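Local atomic coordinates of putative oxidoreductase (Thermus thermophilus, PDB entry 2ISM), a protein that belongs to the glucose/sorbosone dehydrogenase family, a putative oxidoreductase built as a six-bladed beta-propeller that carries a bound calcium ion. Residues 152-157 with 243-248; 158-161 with 165-168. One frame throughout, in Å; residues are numbered along the deposited sequence.

Both contacts involve the long connection between strands 148-151 and 170-174 of one propeller blade, and they show one loop held by two different kinds of interaction. Contact 1 is buried and polar: a single carboxylate-indole hydrogen bond ties residues 152-157 to the calcium-bearing loop 243-248 of the next blade. Contact 2, between 158-161 and 165-168, lies nested within the loop closed by contact 1, is only partly buried, and relies on van der Waals packing of a leucine against a serine, with a glycine carbonyl close to the 160-161 backbone. The two adjoin, with centres about 7 Å apart, and the Arg-247 to Glu-159 salt bridge joins them.

Contact 1 of 2, residues 152-157 with 243-248; sequences TGEVYE and YGWPRV. With CA (calcium ion), chain E.
Glu-154 and Trp-245 are the residues whose backbones come nearest, with their CA atoms 9.7 Å apart, and side chains span the gap between two irregular segments. Residues 154-157 form a type I' beta turn closed by Glu-157 N to Glu-154 O, while 243-248 turns back on itself through a bond from Val-248 N to Gly-244 O. The indole, its CG anti to the backbone N (chi1 -179°), reaches across and gives its N-H to the carboxylate, with Trp-245 NE1 2.8 Å from Glu-154 OE1. That oxygen is met on its anti side, 29° out of the carboxylate plane, and the carboxylate and ring planes stand 46° apart. These are loops of adjacent blades in a beta-propeller, so the bond bridges one blade to the next. The other oxygen, Glu-154 OE2, takes two donors: Tyr-156 N, at 2.9 Å from above the carboxylate plane, and His-135 ND1. Pro-246, preceded by a cis peptide, lays CB over one face of the indole, 3.6 Å above its plane. Along the same loop Tyr-243 O binds calcium at 2.5 Å; Glu-233 and four waters are further ligands, and water 1 also donates to Val-248 O.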
# COMPACT_ATOMS: atom_id res chain seq x y z
N THR B 152 -18.61 -22.45 0.05
CA THR B 152 -19.69 -23.13 0.78
C THR B 152 -19.11 -24.07 1.82
O THR B 152 -18.00 -24.60 1.64
CB THR B 152 -20.59 -23.95 -0.17
OG1 THR B 152 -19.86 -25.09 -0.65
CG2 THR B 152 -21.05 -23.11 -1.35
N GLY B 153 -19.85 -24.29 2.90
CA GLY B 153 -19.39 -25.19 3.94
C GLY B 153 -20.05 -26.54 3.77
O GLY B 153 -20.99 -26.67 2.98
N GLU B 154 -19.56 -27.56 4.47
CA GLU B 154 -20.16 -28.89 4.36
C GLU B 154 -21.17 -29.17 5.47
O GLU B 154 -21.45 -30.33 5.79
CB GLU B 154 -19.07 -29.99 4.31
CG GLU B 154 -17.81 -29.73 5.11
CD GLU B 154 -18.02 -29.77 6.62
OE1 GLU B 154 -17.36 -30.60 7.28
OE2 GLU B 154 -18.84 -28.98 7.13
N VAL B 155 -21.71 -28.10 6.04
CA VAL B 155 -22.72 -28.16 7.09
C VAL B 155 -22.54 -29.24 8.16
O VAL B 155 -23.52 -29.82 8.63
CB VAL B 155 -24.14 -28.28 6.48
CG1 VAL B 155 -24.38 -27.12 5.53
CG2 VAL B 155 -24.30 -29.61 5.75
N TYR B 156 -21.29 -29.48 8.54
CA TYR B 156 -20.95 -30.48 9.55
C TYR B 156 -21.22 -31.93 9.12
O TYR B 156 -21.38 -32.82 9.96
CB TYR B 156 -21.67 -30.19 10.87
CG TYR B 156 -20.72 -30.04 12.04
CD1 TYR B 156 -20.26 -28.78 12.43
CD2 TYR B 156 -20.24 -31.16 12.71
CE1 TYR B 156 -19.34 -28.65 13.48
CE2 TYR B 156 -19.33 -31.04 13.75
CZ TYR B 156 -18.88 -29.79 14.13
OH TYR B 156 -17.98 -29.68 15.17
N GLU B 157 -21.28 -32.14 7.81
CA GLU B 157 -21.47 -33.47 7.24
C GLU B 157 -20.26 -33.54 6.31
O GLU B 157 -20.36 -33.40 5.10
CB GLU B 157 -22.79 -33.53 6.47
CG GLU B 157 -24.01 -33.66 7.40
CD GLU B 157 -25.35 -33.41 6.71
OE1 GLU B 157 -25.50 -33.78 5.53
OE2 GLU B 157 -26.25 -32.84 7.36
N TYR B 243 -8.87 -30.03 -1.94
CA TYR B 243 -8.09 -29.61 -0.79
C TYR B 243 -8.10 -30.48 0.45
O TYR B 243 -7.88 -30.01 1.55
CB TYR B 243 -8.39 -28.14 -0.50
CG TYR B 243 -7.85 -27.29 -1.63
CD1 TYR B 243 -6.55 -26.77 -1.58
CD2 TYR B 243 -8.55 -27.18 -2.83
CE1 TYR B 243 -5.97 -26.17 -2.70
CE2 TYR B 243 -7.97 -26.59 -3.96
CZ TYR B 243 -6.68 -26.09 -3.89
OH TYR B 243 -6.10 -25.56 -5.02
N GLY B 244 -8.36 -31.77 0.26
CA GLY B 244 -8.28 -32.72 1.36
C GLY B 244 -9.32 -32.97 2.43
O GLY B 244 -9.39 -34.09 2.92
N TRP B 245 -10.11 -31.97 2.81
CA TRP B 245 -11.10 -32.20 3.86
C TRP B 245 -12.16 -33.21 3.40
O TRP B 245 -12.68 -33.10 2.29
CB TRP B 245 -11.78 -30.89 4.26
CG TRP B 245 -12.80 -31.06 5.35
CD1 TRP B 245 -14.16 -31.02 5.23
CD2 TRP B 245 -12.54 -31.32 6.74
NE1 TRP B 245 -14.76 -31.23 6.45
CE2 TRP B 245 -13.79 -31.42 7.39
CE3 TRP B 245 -11.36 -31.47 7.49
CZ2 TRP B 245 -13.90 -31.68 8.77
CZ3 TRP B 245 -11.47 -31.73 8.86
CH2 TRP B 245 -12.73 -31.83 9.48
N PRO B 246 -12.49 -34.21 4.24
CA PRO B 246 -11.97 -34.49 5.59
C PRO B 246 -10.89 -35.57 5.60
O PRO B 246 -10.48 -36.04 6.67
CB PRO B 246 -13.21 -34.94 6.33
CG PRO B 246 -13.87 -35.79 5.30
CD PRO B 246 -13.72 -34.99 4.00
N ARG B 247 -10.44 -35.98 4.42
CA ARG B 247 -9.42 -37.01 4.29
C ARG B 247 -8.09 -36.54 4.87
O ARG B 247 -7.36 -37.32 5.50
CB ARG B 247 -9.20 -37.36 2.81
CG ARG B 247 -10.47 -37.59 2.00
CD ARG B 247 -11.01 -39.00 2.17
NE ARG B 247 -11.96 -39.34 1.11
CZ ARG B 247 -13.28 -39.28 1.23
NH1 ARG B 247 -13.85 -38.91 2.37
NH2 ARG B 247 -14.05 -39.59 0.19
N VAL B 248 -7.78 -35.27 4.66
CA VAL B 248 -6.53 -34.69 5.14
C VAL B 248 -6.73 -33.44 5.98
O VAL B 248 -7.61 -32.62 5.69
CB VAL B 248 -5.62 -34.29 3.95
CG1 VAL B 248 -4.19 -34.13 4.42
CG2 VAL B 248 -5.73 -35.32 2.84
CA CA E . -7.10 -28.72 3.52
O HOH W 1 -8.54 -30.28 5.34
O HOH W 2 -5.12 -30.55 3.94
O HOH W 3 -5.25 -27.68 1.74
O HOH W 4 -9.56 -27.94 2.83

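Contact 2 of 2, residues 158-161 with 165-168; sequences RELA and ASLG
Leu-160 lays its side chain against the hydroxyl end of Ser-166, with Leu-160 CB and CD2 each 3.7 Å from Ser-166 OG. The oxygen thus meets the leucine along its flank, near the root and, on the CD2 side, the closer of the two branches. Ser-166 holds OG anti to its backbone N (chi1 173°), beside its own carbonyl carbon, and in that position the hydroxyl accepts from the backbone two residues on: Gly-168 N lies 3.1 Å from Ser-166 OG, in a nearly straight bond (162°). This is an ST turn, and it fixes the same oxygen that the leucine packs on. Gly-168 CA lies 5.7 Å from Leu-160 CA. The glycine adds a backbone surface, where Gly-168 O approaches Ala-161 CA to 3.6 Å. The same O stands 3.4 Å from Leu-160 O, and since both are acceptors the pair is mere proximity. Lys-170 NZ bonds to the carbonyl oxygens of Ser-166 and Gly-168 and, weakly, to that of Ala-161. Residues 158-161 have helical backbone angles without regular helical bonds, and Ala-161 pairs through its backbone with Gly-200. Both segments belong to the loop that follows strand 148-151. The second ends just before strand 170-174, which runs antiparallel to strand 148-151 in the blade.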
# COMPACT_ATOMS: atom_id res chain seq x y z
N ARG B 158 -19.10 -33.73 6.95
CA ARG B 158 -17.81 -33.75 6.28
C ARG B 158 -17.68 -34.45 4.93
O ARG B 158 -16.93 -33.98 4.07
CB ARG B 158 -16.75 -34.29 7.25
CG ARG B 158 -16.95 -35.73 7.69
CD ARG B 158 -16.01 -36.05 8.84
NE ARG B 158 -16.51 -35.53 10.10
CZ ARG B 158 -15.73 -35.05 11.08
NH1 ARG B 158 -16.27 -34.60 12.20
NH2 ARG B 158 -14.42 -35.01 10.92
N GLU B 159 -18.40 -35.54 4.72
CA GLU B 159 -18.31 -36.26 3.45
C GLU B 159 -18.81 -35.48 2.24
O GLU B 159 -18.48 -35.81 1.10
CB GLU B 159 -19.07 -37.59 3.53
CG GLU B 159 -18.33 -38.68 4.29
CD GLU B 159 -16.93 -38.90 3.75
OE1 GLU B 159 -16.77 -39.11 2.53
OE2 GLU B 159 -15.97 -38.86 4.56
N LEU B 160 -19.60 -34.43 2.47
CA LEU B 160 -20.10 -33.64 1.35
C LEU B 160 -18.96 -32.99 0.57
O LEU B 160 -19.02 -32.88 -0.65
CB LEU B 160 -21.05 -32.54 1.85
CG LEU B 160 -22.35 -32.99 2.53
CD1 LEU B 160 -23.19 -31.77 2.87
CD2 LEU B 160 -23.11 -33.93 1.61
N ALA B 161 -17.91 -32.58 1.28
CA ALA B 161 -16.76 -31.92 0.66
C ALA B 161 -16.11 -32.70 -0.47
O ALA B 161 -15.60 -32.11 -1.42
CB ALA B 161 -15.72 -31.58 1.72
N ALA B 165 -21.14 -34.38 -6.35
CA ALA B 165 -22.58 -34.20 -6.56
C ALA B 165 -23.18 -33.21 -5.57
O ALA B 165 -24.34 -32.80 -5.71
CB ALA B 165 -23.29 -35.54 -6.47
N SER B 166 -22.41 -32.83 -4.55
CA SER B 166 -22.88 -31.89 -3.54
C SER B 166 -22.27 -30.50 -3.72
O SER B 166 -21.09 -30.37 -4.04
CB SER B 166 -22.54 -32.40 -2.14
OG SER B 166 -22.85 -31.43 -1.16
N LEU B 167 -23.07 -29.46 -3.50
CA LEU B 167 -22.59 -28.09 -3.62
C LEU B 167 -21.88 -27.65 -2.34
O LEU B 167 -21.37 -26.53 -2.26
CB LEU B 167 -23.76 -27.12 -3.89
CG LEU B 167 -24.53 -27.22 -5.21
CD1 LEU B 167 -25.70 -26.24 -5.18
CD2 LEU B 167 -23.59 -26.90 -6.37
N GLY B 168 -21.84 -28.53 -1.34
CA GLY B 168 -21.22 -28.20 -0.06
C GLY B 168 -19.74 -28.54 0.07
O GLY B 168 -19.27 -29.54 -0.48